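Local coordinates for protein monomethylamine methyltransferase MtmB1 (Methanosarcina barkeri, PDB 1NTH) that transfers the methyl group of monomethylamine to the corrinoid cofactor of its partner protein MtmC, in methanogenesis from methylamine, at residues Y43-F47 / M58-L62; N112-R116 / S323-L329; T375-M381 / K423-Y429; P340-L346 / E439-Y444; S209-I214 / D241-V245. All blocks are in the same frame, centred on the assembly; numbering follows the deposited sequence.

From the N terminus, interaction 1 comes first: it closes the loop between helices 24-42 and 56-73. Interaction 2 then joins residues 112-116 to 323-329, tying a beta hairpin to the end of a barrel helix and spanning some two hundred residues. Within that span lies interaction 5, which pairs helices 210-214 and 240-251. Interaction 4 follows, holding the start of helix 343-359 against the C-terminal helix 438-454, and interaction 3 lies within its span. No two contacts cross. Interactions 3 and 4 adjoin in space through the salt bridge Lys-423 to Glu-439, while Phe-325 of interaction 2 packs on Met-59 and Glu-60 of interaction 1.

Interaction 1. Residues Y43-F47 / M58-L62; sequences YGLDF and MMEKL
Lys-61 reaches back along the loop toward Tyr-43, and its side chain is the one to trace outward. CB rests between two apolar neighbours, Leu-45 CD2 at 3.9 Å and Tyr-43 CD2 at 4.0 Å. The chain then runs past the tyrosine in the opposite sense. CD already lies close to the carbonyl oxygen of Tyr-43, and the bend at chi3 (-63°) keeps CE beside it and brings NZ onto it. NZ donates to Tyr-43 O at 2.9 Å, with a C=O...N angle of 158°. The Lys-61 carbonyl oxygen, for its part, lies over one face of the Tyr-43 ring toward the rim, while the phenol OH bonds to Glu-68 further along helix 56-73. Gly-44, with positive phi, ends helix 24-42 in a Schellman motif and turns the chain across the second helix. There Met-58, bent at chi2 and chi3, curls its thioether under the loop: SD takes a weak hydrogen bond from Asp-46 N at 3.7 Å, and CE sits 3.5 Å from Asp-46 O. Leu-45 crosses Leu-62 at about a right angle, CD1 to CD1 4.0 Å, and Phe-47 CZ meets the other methyl of Leu-62, CD2, at the same distance. Beneath this layer run two further helices: Leu-45, Phe-47 and Leu-62 lie on helix 271-288, and Phe-47 stacks with Trp-317 of helix 309-325, which Met-58 also touches.

Interaction 2. Residues N112-R116 / S323-L329; sequences NVRKR and SEFTDIL
Lys-115 points straight at the end of the helix that carries Ser-323, its side chain fully stretched with every torsion near 180°, and crosses the Asp-327 side chain at about a right angle. The full extension carries the ammonium to three oxygens at once. NZ lies 2.8 Å from Thr-326 O, tilted 28° out of that carbonyl's plane, and 2.9 Å from Ser-323 O, this time in the plane. The third partner is Asp-327 OD2, 3.0 Å from NZ and met nearly head-on down its C-O bond, a salt bridge. Asp-327 divides its charge, since OD1 pairs with Lys-100. A positive charge set against carbonyls at the C-terminal end of helix 309-325 would probably be favoured by the helix dipole. This helix leads into strand 330-333 of the parallel TIM barrel, and the passage between them is shaped by an ST turn in which Thr-326 OG1 accepts from Ile-328 N at 3.1 Å. Nearer the backbone of the lysine, Leu-329 supplies the apolar half of the contact: its CD2 lies 3.7 Å from Lys-115 N and 4.1 Å from Lys-115 CB. Val-113, on the hairpin strand 111-114, turns its CB toward the 323-329 segment, with Leu-329 the nearest residue there, and Phe-102 of the partner strand packs on both. Arg-114 turns its CB away from the helix end, and its guanidinium forms a salt bridge with Glu-101 of a second subunit.

Interaction 3. Residues T375-M381 / K423-Y429; sequences TDKTTGM and KTFQECY
The nearest CA atoms of the two segments are those of Lys-377 and Thr-424, 4.3 Å apart, and the backbones are joined by one hydrogen bond from Phe-425 N to Asp-376 O (2.8 Å, N-H...O 151°). Phe-425 opens helix 425-428, and its N-H is among those a helix start leaves without a partner in its own helix. The same start has a capping box: Thr-424 N donates to the anti lone pair of Glu-427 OE1 (3.0 Å, 170°), and Thr-424 OG1 accepts weakly from Glu-427 N. Among the side chains, Thr-379 is the wedge. Its CG2 touches the edge of the Phe-425 ring at CD1, 4.1 Å, and lies 3.8 Å from Cys-428 SG. With chi1 at 83°, OG1 is placed to cap helix 380-393 through Met-381 N (3.2 Å) and is also hydrogen-bonded to Glu-382; it sits 3.4 Å from Tyr-429 CE1. Met-381 CG packs on that same CE1 atom. Lys-377 lays its extended chain beside Thr-424 CG2, its amine going to the carbonyls of Ala-421 and Gly-422. Two helix starts thus meet with polar ends mostly answered, though Thr-378 O and Lys-423 O are buried without a partner in the model, probably at some energetic cost.

Interaction 4. Residues P340-L346 / E439-Y444; sequences PCTEMCL and EYMQVY
A water bridges Glu-343 and Val-443, donating to Glu-343 OE2 and to Val-443 O, each at 2.8 Å. The other carboxylate oxygen, Glu-343 OE1, is in a salt bridge with Lys-450, about two turns further along helix 438-454, which ties this glutamate twice to the facing helix. Further into the contact, Cys-341 lies over one face of the Tyr-440 ring. Its CA stands 3.6 Å from the ring centroid and 18° off the normal, a CH-pi contact. SG follows over the same ring at 4.2 Å from the centroid, 27° off the normal, a sulfur-aromatic contact. The thiol is swung to this side because it stands roughly opposite the backbone N (chi1 -157°), and this also brings SG to 3.3 Å from Glu-439 OE2, an oxygen that forms a salt bridge with Lys-423. Beyond the ring, Tyr-440 OH is hydrogen-bonded to Glu-382. Val-443 pushes CG1 against the backbone where the opposite helix starts, 3.6 Å from Glu-343 N. Leu-346 approaches Tyr-440 at the ring's edge with CD1, and the same methyl rests 3.6 Å from Tyr-444 CA. Thr-342 is the N-cap of helix 343-359, with OG1 accepting from Cys-345 N at 3.3 Å. Tyr-444 also packs on Thr-2 of a second subunit. Helix 343-359 links the adjacent parallel strands 330-333 and 363-366, a beta-alpha-beta crossover of the TIM barrel whose capped N-terminal end is here overlaid by the C-terminal helix of the chain.

Interaction 5. Residues S209-I214 / D241-V245; sequences SAQGNI and DAISV
Ala-210 and Asp-241 meet where two short helical segments, 210-214 and 241-245, run side by side in nearly the same direction, their axes 9.4 Å apart and crossing at -23°. The second belongs to helix 240-251, which connects the neighbouring parallel strands 227-231 and 255-259 and so forms one beta-alpha-beta unit of the TIM barrel; the first is a single short helix laid against its first turns. At the N-terminal end of the pair, Asp-241 extends its carboxylate to the start of the other helix. OD2 accepts from Ala-210 N at 3.1 Å, and the amide comes in from above the carboxylate plane, 49° out of it. The negative charge beside the first turn is consistent with a favourable interaction with the helix's N-terminal end. The same turn is capped from within by Ser-209, whose OG accepts from Gly-212 N (3.0 Å) and is also hydrogen-bonded to Glu-176. Farther along, the contact becomes apolar and is centred on one methyl. Val-245 CG2, which stands opposite its own carbonyl carbon, fits against the first turn, 3.8 Å from Ala-210 CA and 4.0 Å from Ala-210 CB. Asn-213 CB approaches this methyl too. A fourth subunit packs on both helices: Gln-211 of that subunit touches Ala-210, while Ser-173 of that chain touches Ser-244. Ile-214 completes the apolar group, with CG1 4.3 Å from Val-245 CG2 and CD1 4.3 Å from the carbonyl oxygen of Ser-244.

Interaction 1. Residues Y43-F47 / M58-L62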
# COMPACT_ATOMS: atom_id res chain seq x y z
N TYR A 43 38.49 8.72 38.55
CA TYR A 43 37.47 9.76 38.57
C TYR A 43 36.82 9.91 39.94
O TYR A 43 35.93 10.74 40.13
CB TYR A 43 36.40 9.48 37.51
CG TYR A 43 36.86 9.75 36.10
CD1 TYR A 43 37.33 8.72 35.28
CD2 TYR A 43 36.86 11.05 35.59
CE1 TYR A 43 37.78 8.98 33.99
CE2 TYR A 43 37.31 11.32 34.30
CZ TYR A 43 37.76 10.28 33.51
OH TYR A 43 38.20 10.54 32.23
N GLY A 44 37.27 9.11 40.90
CA GLY A 44 36.73 9.17 42.25
C GLY A 44 35.23 9.00 42.33
O GLY A 44 34.55 9.71 43.07
N LEU A 45 34.69 8.05 41.57
CA LEU A 45 33.25 7.82 41.57
C LEU A 45 32.75 7.25 42.90
O LEU A 45 33.28 6.27 43.41
CB LEU A 45 32.86 6.89 40.42
CG LEU A 45 33.26 7.37 39.03
CD1 LEU A 45 32.75 6.37 37.99
CD2 LEU A 45 32.69 8.75 38.76
N ASP A 46 31.73 7.89 43.44
CA ASP A 46 31.11 7.49 44.70
C ASP A 46 29.66 7.95 44.63
O ASP A 46 29.38 9.15 44.65
CB ASP A 46 31.81 8.18 45.88
CG ASP A 46 31.33 7.68 47.23
OD1 ASP A 46 30.27 7.04 47.29
OD2 ASP A 46 32.03 7.94 48.24
N PHE A 47 28.73 7.00 44.54
CA PHE A 47 27.31 7.34 44.44
C PHE A 47 26.66 7.67 45.77
O PHE A 47 25.51 8.11 45.82
CB PHE A 47 26.56 6.20 43.74
CG PHE A 47 27.00 5.96 42.31
CD1 PHE A 47 27.90 6.83 41.68
CD2 PHE A 47 26.51 4.88 41.60
CE1 PHE A 47 28.30 6.61 40.36
CE2 PHE A 47 26.90 4.65 40.28
CZ PHE A 47 27.80 5.52 39.66
N MET A 58 29.68 14.78 39.71
CA MET A 58 29.91 13.34 39.79
C MET A 58 29.36 12.67 38.53
O MET A 58 29.95 11.72 38.01
CB MET A 58 29.24 12.76 41.04
CG MET A 58 29.59 11.31 41.34
SD MET A 58 31.34 11.07 41.69
CE MET A 58 31.42 11.65 43.39
N MET A 59 28.23 13.17 38.05
CA MET A 59 27.61 12.62 36.85
C MET A 59 28.51 12.83 35.64
O MET A 59 28.65 11.93 34.80
CB MET A 59 26.24 13.27 36.61
CG MET A 59 25.21 12.88 37.64
SD MET A 59 23.73 13.91 37.55
CE MET A 59 23.08 13.40 35.95
N GLU A 60 29.11 14.01 35.54
CA GLU A 60 30.00 14.30 34.42
C GLU A 60 31.21 13.38 34.45
O GLU A 60 31.69 12.94 33.40
CB GLU A 60 30.44 15.76 34.44
CG GLU A 60 31.46 16.09 33.36
CD GLU A 60 31.68 17.58 33.19
OE1 GLU A 60 31.75 18.30 34.21
OE2 GLU A 60 31.78 18.03 32.02
N LYS A 61 31.71 13.08 35.64
CA LYS A 61 32.86 12.18 35.75
C LYS A 61 32.45 10.77 35.34
O LYS A 61 33.23 10.04 34.73
CB LYS A 61 33.42 12.20 37.17
CG LYS A 61 34.05 13.54 37.54
CD LYS A 61 34.80 13.47 38.86
CE LYS A 61 33.87 13.14 40.02
NZ LYS A 61 34.63 13.01 41.30
N LEU A 62 31.22 10.39 35.68
CA LEU A 62 30.72 9.06 35.31
C LEU A 62 30.61 8.97 33.79
O LEU A 62 30.92 7.94 33.20
CB LEU A 62 29.35 8.80 35.95
CG LEU A 62 28.61 7.56 35.44
CD1 LEU A 62 29.47 6.31 35.64
CD2 LEU A 62 27.28 7.41 36.17

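Interaction 2. Residues N112-R116 / S323-L329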
# COMPACT_ATOMS: atom_id res chain seq x y z
N ASN A 112 4.19 8.60 20.27
CA ASN A 112 5.44 9.31 20.04
C ASN A 112 6.41 9.09 21.18
O ASN A 112 6.04 9.19 22.35
CB ASN A 112 5.19 10.82 19.91
CG ASN A 112 4.29 11.16 18.74
OD1 ASN A 112 3.07 11.28 18.90
ND2 ASN A 112 4.88 11.30 17.56
N VAL A 113 7.65 8.76 20.83
CA VAL A 113 8.69 8.56 21.83
C VAL A 113 9.64 9.74 21.72
O VAL A 113 10.32 9.91 20.71
CB VAL A 113 9.47 7.26 21.58
CG1 VAL A 113 10.53 7.07 22.67
CG2 VAL A 113 8.52 6.07 21.55
N ARG A 114 9.66 10.58 22.76
CA ARG A 114 10.52 11.75 22.79
C ARG A 114 11.37 11.74 24.05
O ARG A 114 11.04 11.07 25.03
CB ARG A 114 9.67 13.03 22.71
CG ARG A 114 8.80 13.09 21.46
CD ARG A 114 8.18 14.47 21.26
NE ARG A 114 7.39 14.55 20.03
CZ ARG A 114 6.07 14.46 19.98
NH1 ARG A 114 5.36 14.30 21.09
NH2 ARG A 114 5.44 14.54 18.81
N LYS A 115 12.46 12.50 24.04
CA LYS A 115 13.36 12.53 25.19
C LYS A 115 12.75 13.04 26.50
O LYS A 115 11.92 13.95 26.50
CB LYS A 115 14.60 13.37 24.87
CG LYS A 115 15.60 13.40 26.02
CD LYS A 115 16.83 14.24 25.73
CE LYS A 115 17.79 14.22 26.92
NZ LYS A 115 19.01 15.04 26.67
N ARG A 116 13.16 12.42 27.60
CA ARG A 116 12.72 12.81 28.94
C ARG A 116 13.97 13.17 29.74
O ARG A 116 15.03 12.56 29.56
CB ARG A 116 12.01 11.66 29.66
CG ARG A 116 10.62 11.34 29.14
CD ARG A 116 9.91 10.31 30.01
NE ARG A 116 9.57 10.82 31.34
CZ ARG A 116 10.19 10.49 32.47
NH1 ARG A 116 11.21 9.63 32.45
NH2 ARG A 116 9.80 11.02 33.63
N SER A 323 21.00 10.95 30.15
CA SER A 323 20.00 11.98 29.86
C SER A 323 20.58 13.38 29.95
O SER A 323 20.20 14.27 29.19
CB SER A 323 18.83 11.87 30.84
OG SER A 323 18.16 10.63 30.71
N GLU A 324 21.51 13.57 30.87
CA GLU A 324 22.14 14.87 31.07
C GLU A 324 23.13 15.26 29.98
O GLU A 324 23.13 16.41 29.53
CB GLU A 324 22.85 14.90 32.43
CG GLU A 324 23.63 16.18 32.69
CD GLU A 324 22.74 17.36 33.01
OE1 GLU A 324 23.22 18.51 32.92
OE2 GLU A 324 21.56 17.15 33.36
N PHE A 325 23.96 14.32 29.55
CA PHE A 325 24.99 14.62 28.57
C PHE A 325 24.80 14.17 27.13
O PHE A 325 25.65 14.47 26.28
CB PHE A 325 26.34 14.12 29.09
CG PHE A 325 26.69 14.68 30.44
CD1 PHE A 325 26.42 13.97 31.60
CD2 PHE A 325 27.24 15.96 30.55
CE1 PHE A 325 26.67 14.52 32.85
CE2 PHE A 325 27.49 16.52 31.79
CZ PHE A 325 27.21 15.80 32.95
N THR A 326 23.72 13.46 26.84
CA THR A 326 23.46 13.01 25.47
C THR A 326 21.97 13.08 25.19
O THR A 326 21.17 13.36 26.08
CB THR A 326 23.90 11.54 25.21
OG1 THR A 326 22.91 10.65 25.75
CG2 THR A 326 25.24 11.25 25.87
N ASP A 327 21.61 12.81 23.94
CA ASP A 327 20.21 12.80 23.53
C ASP A 327 19.79 11.37 23.22
O ASP A 327 18.78 11.14 22.55
CB ASP A 327 20.03 13.70 22.30
CG ASP A 327 20.14 15.17 22.65
OD1 ASP A 327 20.50 15.97 21.75
OD2 ASP A 327 19.85 15.54 23.80
N ILE A 328 20.56 10.41 23.71
CA ILE A 328 20.27 9.00 23.49
C ILE A 328 18.96 8.59 24.16
O ILE A 328 18.77 8.81 25.35
CB ILE A 328 21.40 8.10 24.05
CG1 ILE A 328 22.70 8.36 23.28
CG2 ILE A 328 21.01 6.62 23.94
CD1 ILE A 328 23.91 7.62 23.85
N LEU A 329 18.05 8.01 23.38
CA LEU A 329 16.76 7.56 23.92
C LEU A 329 16.98 6.19 24.55
O LEU A 329 17.68 5.35 23.98
CB LEU A 329 15.72 7.48 22.79
CG LEU A 329 15.41 8.82 22.12
CD1 LEU A 329 14.57 8.57 20.86
CD2 LEU A 329 14.68 9.73 23.09

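Interaction 3. Residues T375-M381 / K423-Y429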
# COMPACT_ATOMS: atom_id res chain seq x y z
N THR A 375 7.07 -20.55 32.95
CA THR A 375 6.00 -20.53 31.96
C THR A 375 4.68 -19.95 32.46
O THR A 375 4.16 -20.34 33.52
CB THR A 375 5.75 -21.95 31.41
OG1 THR A 375 6.97 -22.45 30.86
CG2 THR A 375 4.68 -21.92 30.32
N ASP A 376 4.15 -19.01 31.68
CA ASP A 376 2.89 -18.34 31.95
C ASP A 376 2.80 -17.47 33.20
O ASP A 376 1.71 -17.04 33.58
CB ASP A 376 1.74 -19.36 31.95
CG ASP A 376 1.60 -20.08 30.63
OD1 ASP A 376 1.91 -19.46 29.58
OD2 ASP A 376 1.17 -21.26 30.62
N LYS A 377 3.93 -17.18 33.84
CA LYS A 377 3.88 -16.35 35.04
C LYS A 377 4.15 -14.86 34.79
O LYS A 377 5.10 -14.29 35.33
CB LYS A 377 4.83 -16.89 36.12
CG LYS A 377 4.30 -18.17 36.77
CD LYS A 377 4.91 -18.43 38.14
CE LYS A 377 4.25 -19.64 38.78
NZ LYS A 377 4.76 -19.90 40.16
N THR A 378 3.31 -14.26 33.95
CA THR A 378 3.37 -12.84 33.62
C THR A 378 1.96 -12.43 33.22
O THR A 378 1.31 -13.13 32.45
CB THR A 378 4.31 -12.54 32.42
OG1 THR A 378 3.84 -13.24 31.26
CG2 THR A 378 5.74 -12.96 32.73
N THR A 379 1.48 -11.31 33.75
CA THR A 379 0.14 -10.83 33.38
C THR A 379 0.12 -9.31 33.28
O THR A 379 0.99 -8.62 33.81
CB THR A 379 -0.93 -11.24 34.41
OG1 THR A 379 -0.93 -10.31 35.49
CG2 THR A 379 -0.68 -12.64 34.94
N GLY A 380 -0.91 -8.80 32.61
CA GLY A 380 -1.05 -7.36 32.43
C GLY A 380 -1.16 -6.56 33.72
O GLY A 380 -0.91 -5.36 33.72
N MET A 381 -1.55 -7.21 34.81
CA MET A 381 -1.68 -6.51 36.09
C MET A 381 -0.35 -5.90 36.53
O MET A 381 -0.33 -4.80 37.09
CB MET A 381 -2.19 -7.45 37.18
CG MET A 381 -3.69 -7.73 37.11
SD MET A 381 -4.71 -6.28 37.47
CE MET A 381 -4.91 -6.43 39.25
N LYS A 423 1.54 -16.87 40.93
CA LYS A 423 0.67 -17.72 40.12
C LYS A 423 0.82 -17.49 38.62
O LYS A 423 1.36 -16.48 38.18
CB LYS A 423 -0.78 -17.48 40.52
CG LYS A 423 -1.08 -17.81 41.97
CD LYS A 423 -2.56 -17.64 42.28
CE LYS A 423 -2.87 -18.08 43.71
NZ LYS A 423 -4.33 -18.01 43.99
N THR A 424 0.33 -18.45 37.85
CA THR A 424 0.37 -18.35 36.40
C THR A 424 -0.84 -17.53 35.97
O THR A 424 -1.75 -17.28 36.76
CB THR A 424 0.25 -19.73 35.72
OG1 THR A 424 -0.98 -20.34 36.09
CG2 THR A 424 1.42 -20.63 36.11
N PHE A 425 -0.83 -17.11 34.71
CA PHE A 425 -1.91 -16.33 34.14
C PHE A 425 -3.24 -17.07 34.34
O PHE A 425 -4.25 -16.46 34.73
CB PHE A 425 -1.65 -16.14 32.64
CG PHE A 425 -2.80 -15.54 31.88
CD1 PHE A 425 -3.15 -14.21 32.04
CD2 PHE A 425 -3.53 -16.31 30.97
CE1 PHE A 425 -4.20 -13.64 31.31
CE2 PHE A 425 -4.58 -15.76 30.24
CZ PHE A 425 -4.92 -14.42 30.41
N GLN A 426 -3.23 -18.37 34.08
CA GLN A 426 -4.43 -19.19 34.21
C GLN A 426 -4.99 -19.24 35.63
O GLN A 426 -6.18 -19.46 35.82
CB GLN A 426 -4.16 -20.62 33.73
CG GLN A 426 -3.82 -20.78 32.25
CD GLN A 426 -2.33 -20.69 31.94
OE1 GLN A 426 -1.85 -21.28 30.97
NE2 GLN A 426 -1.60 -19.94 32.76
N GLU A 427 -4.12 -19.02 36.61
CA GLU A 427 -4.53 -19.08 38.01
C GLU A 427 -5.04 -17.76 38.60
O GLU A 427 -5.90 -17.77 39.47
CB GLU A 427 -3.38 -19.60 38.88
CG GLU A 427 -2.88 -20.98 38.47
CD GLU A 427 -1.72 -21.46 39.33
OE1 GLU A 427 -0.68 -20.77 39.39
OE2 GLU A 427 -1.84 -22.54 39.94
N CYS A 428 -4.51 -16.63 38.13
CA CYS A 428 -4.94 -15.35 38.68
C CYS A 428 -5.79 -14.50 37.72
O CYS A 428 -6.08 -13.34 38.00
CB CYS A 428 -3.74 -14.54 39.18
SG CYS A 428 -2.49 -14.18 37.95
N TYR A 429 -6.17 -15.10 36.60
CA TYR A 429 -7.02 -14.43 35.61
C TYR A 429 -8.10 -15.40 35.17
O TYR A 429 -7.93 -16.62 35.24
CB TYR A 429 -6.24 -14.05 34.35
CG TYR A 429 -5.73 -12.63 34.29
CD1 TYR A 429 -4.71 -12.20 35.14
CD2 TYR A 429 -6.25 -11.72 33.37
CE1 TYR A 429 -4.21 -10.90 35.06
CE2 TYR A 429 -5.76 -10.42 33.28
CZ TYR A 429 -4.74 -10.02 34.13
OH TYR A 429 -4.23 -8.74 34.05

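Interaction 4. Residues P340-L346 / E439-Y444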
# COMPACT_ATOMS: atom_id res chain seq x y z
N PRO A 340 3.61 -13.43 39.71
CA PRO A 340 2.34 -12.71 39.65
C PRO A 340 1.41 -12.99 40.82
O PRO A 340 1.47 -14.04 41.46
CB PRO A 340 1.74 -13.18 38.33
CG PRO A 340 2.93 -13.51 37.50
CD PRO A 340 3.81 -14.23 38.49
N CYS A 341 0.54 -12.02 41.08
CA CYS A 341 -0.45 -12.10 42.14
C CYS A 341 0.15 -12.18 43.54
O CYS A 341 -0.35 -12.88 44.42
CB CYS A 341 -1.39 -13.29 41.91
SG CYS A 341 -3.00 -13.14 42.72
N THR A 342 1.26 -11.46 43.73
CA THR A 342 1.91 -11.39 45.03
C THR A 342 2.25 -9.92 45.25
O THR A 342 2.57 -9.20 44.30
CB THR A 342 3.21 -12.22 45.11
OG1 THR A 342 4.22 -11.64 44.27
CG2 THR A 342 2.95 -13.66 44.68
N GLU A 343 2.18 -9.48 46.50
CA GLU A 343 2.48 -8.10 46.82
C GLU A 343 3.93 -7.75 46.51
O GLU A 343 4.22 -6.66 46.02
CB GLU A 343 2.18 -7.83 48.29
CG GLU A 343 2.22 -6.36 48.66
CD GLU A 343 1.85 -6.12 50.11
OE1 GLU A 343 2.66 -6.46 50.99
OE2 GLU A 343 0.74 -5.60 50.36
N MET A 344 4.84 -8.68 46.78
CA MET A 344 6.25 -8.41 46.53
C MET A 344 6.53 -8.10 45.06
O MET A 344 7.27 -7.17 44.75
CB MET A 344 7.12 -9.59 46.97
CG MET A 344 8.61 -9.28 46.89
SD MET A 344 9.66 -10.58 47.55
CE MET A 344 11.25 -10.15 46.82
N CYS A 345 5.95 -8.89 44.16
CA CYS A 345 6.16 -8.67 42.73
C CYS A 345 5.79 -7.24 42.36
O CYS A 345 6.54 -6.53 41.69
CB CYS A 345 5.33 -9.65 41.91
SG CYS A 345 5.49 -9.45 40.11
N LEU A 346 4.61 -6.80 42.81
CA LEU A 346 4.15 -5.46 42.51
C LEU A 346 5.04 -4.38 43.12
O LEU A 346 5.31 -3.36 42.50
CB LEU A 346 2.70 -5.28 43.00
CG LEU A 346 1.67 -6.20 42.34
CD1 LEU A 346 0.28 -5.89 42.88
CD2 LEU A 346 1.71 -6.01 40.82
N GLU A 439 -9.04 -11.89 43.68
CA GLU A 439 -7.87 -12.13 44.52
C GLU A 439 -6.73 -11.20 44.09
O GLU A 439 -6.11 -10.53 44.91
CB GLU A 439 -7.40 -13.58 44.40
CG GLU A 439 -6.21 -13.91 45.28
CD GLU A 439 -5.61 -15.27 44.96
OE1 GLU A 439 -6.37 -16.25 44.86
OE2 GLU A 439 -4.37 -15.36 44.82
N TYR A 440 -6.46 -11.17 42.79
CA TYR A 440 -5.38 -10.32 42.28
C TYR A 440 -5.69 -8.85 42.53
O TYR A 440 -4.82 -8.08 42.92
CB TYR A 440 -5.17 -10.55 40.78
CG TYR A 440 -3.75 -10.26 40.32
CD1 TYR A 440 -2.92 -9.40 41.04
CD2 TYR A 440 -3.23 -10.87 39.17
CE1 TYR A 440 -1.61 -9.15 40.64
CE2 TYR A 440 -1.91 -10.62 38.76
CZ TYR A 440 -1.11 -9.77 39.51
OH TYR A 440 0.20 -9.53 39.13
N MET A 441 -6.94 -8.46 42.31
CA MET A 441 -7.34 -7.08 42.52
C MET A 441 -7.10 -6.66 43.97
O MET A 441 -6.70 -5.52 44.23
CB MET A 441 -8.81 -6.90 42.14
CG MET A 441 -9.06 -7.04 40.65
SD MET A 441 -10.80 -7.12 40.21
CE MET A 441 -11.32 -5.46 40.53
N GLN A 442 -7.34 -7.58 44.90
CA GLN A 442 -7.13 -7.29 46.32
C GLN A 442 -5.64 -7.13 46.62
O GLN A 442 -5.24 -6.26 47.39
CB GLN A 442 -7.72 -8.40 47.18
CG GLN A 442 -9.25 -8.46 47.17
CD GLN A 442 -9.79 -9.63 47.98
OE1 GLN A 442 -9.12 -10.15 48.86
NE2 GLN A 442 -11.03 -10.02 47.69
N VAL A 443 -4.83 -7.99 46.00
CA VAL A 443 -3.38 -7.93 46.19
C VAL A 443 -2.87 -6.60 45.65
O VAL A 443 -2.04 -5.94 46.27
CB VAL A 443 -2.68 -9.09 45.44
CG1 VAL A 443 -1.17 -8.89 45.46
CG2 VAL A 443 -3.04 -10.42 46.08
N TYR A 444 -3.39 -6.20 44.49
CA TYR A 444 -3.02 -4.95 43.85
C TYR A 444 -3.33 -3.78 44.78
O TYR A 444 -2.50 -2.90 44.99
CB TYR A 444 -3.78 -4.79 42.54
CG TYR A 444 -3.32 -3.64 41.66
CD1 TYR A 444 -2.40 -3.84 40.64
CD2 TYR A 444 -3.83 -2.35 41.84
CE1 TYR A 444 -1.99 -2.79 39.81
CE2 TYR A 444 -3.43 -1.29 41.02
CZ TYR A 444 -2.51 -1.52 40.00
OH TYR A 444 -2.13 -0.48 39.18
O HOH W 1 -1.23 -6.79 48.77

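Interaction 5. Residues S209-I214 / D241-V245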
# COMPACT_ATOMS: atom_id res chain seq x y z
N SER A 209 18.57 -17.40 16.76
CA SER A 209 19.61 -17.33 15.74
C SER A 209 19.42 -16.12 14.85
O SER A 209 18.35 -15.50 14.84
CB SER A 209 19.58 -18.59 14.87
OG SER A 209 18.44 -18.60 14.03
N ALA A 210 20.45 -15.79 14.08
CA ALA A 210 20.38 -14.66 13.17
C ALA A 210 19.31 -14.92 12.11
O ALA A 210 18.49 -14.05 11.82
CB ALA A 210 21.73 -14.44 12.49
N GLN A 211 19.29 -16.13 11.55
CA GLN A 211 18.30 -16.44 10.53
C GLN A 211 16.89 -16.35 11.08
O GLN A 211 15.98 -15.90 10.39
CB GLN A 211 18.56 -17.82 9.91
CG GLN A 211 18.36 -19.01 10.83
CD GLN A 211 19.04 -20.25 10.28
OE1 GLN A 211 20.24 -20.23 10.02
NE2 GLN A 211 18.28 -21.32 10.10
N GLY A 212 16.71 -16.75 12.34
CA GLY A 212 15.39 -16.68 12.94
C GLY A 212 14.94 -15.24 13.13
O GLY A 212 13.81 -14.87 12.79
N ASN A 213 15.83 -14.40 13.67
CA ASN A 213 15.48 -13.00 13.90
C ASN A 213 15.22 -12.26 12.59
O ASN A 213 14.31 -11.43 12.51
CB ASN A 213 16.60 -12.29 14.68
CG ASN A 213 16.75 -12.83 16.09
OD1 ASN A 213 15.76 -13.04 16.79
ND2 ASN A 213 17.99 -13.03 16.52
N ILE A 214 16.02 -12.56 11.57
CA ILE A 214 15.89 -11.90 10.28
C ILE A 214 14.58 -12.25 9.56
O ILE A 214 14.09 -11.46 8.74
CB ILE A 214 17.12 -12.24 9.40
CG1 ILE A 214 18.35 -11.53 9.99
CG2 ILE A 214 16.90 -11.79 7.95
CD1 ILE A 214 19.68 -11.93 9.36
N ASP A 241 26.48 -12.96 14.83
CA ASP A 241 25.06 -13.10 14.48
C ASP A 241 24.37 -11.74 14.66
O ASP A 241 23.59 -11.31 13.81
CB ASP A 241 24.39 -14.14 15.38
CG ASP A 241 24.34 -15.52 14.74
OD1 ASP A 241 25.27 -15.86 13.98
OD2 ASP A 241 23.36 -16.26 15.00
N ALA A 242 24.67 -11.07 15.77
CA ALA A 242 24.07 -9.77 16.05
C ALA A 242 24.45 -8.73 14.99
O ALA A 242 23.62 -7.91 14.59
CB ALA A 242 24.51 -9.27 17.43
N ILE A 243 25.69 -8.79 14.52
CA ILE A 243 26.17 -7.85 13.51
C ILE A 243 25.39 -7.99 12.20
O ILE A 243 25.09 -7.00 11.53
CB ILE A 243 27.69 -8.04 13.27
CG1 ILE A 243 28.46 -7.80 14.57
CG2 ILE A 243 28.18 -7.09 12.19
CD1 ILE A 243 28.24 -6.42 15.18
N SER A 244 25.08 -9.23 11.82
CA SER A 244 24.31 -9.46 10.59
C SER A 244 22.87 -9.04 10.79
O SER A 244 22.24 -8.53 9.87
CB SER A 244 24.37 -10.94 10.19
OG SER A 244 25.59 -11.22 9.53
N VAL A 245 22.33 -9.26 11.99
CA VAL A 245 20.96 -8.87 12.27
C VAL A 245 20.83 -7.35 12.17
O VAL A 245 19.83 -6.83 11.65
CB VAL A 245 20.51 -9.35 13.67
CG1 VAL A 245 19.19 -8.71 14.06
CG2 VAL A 245 20.37 -10.86 13.67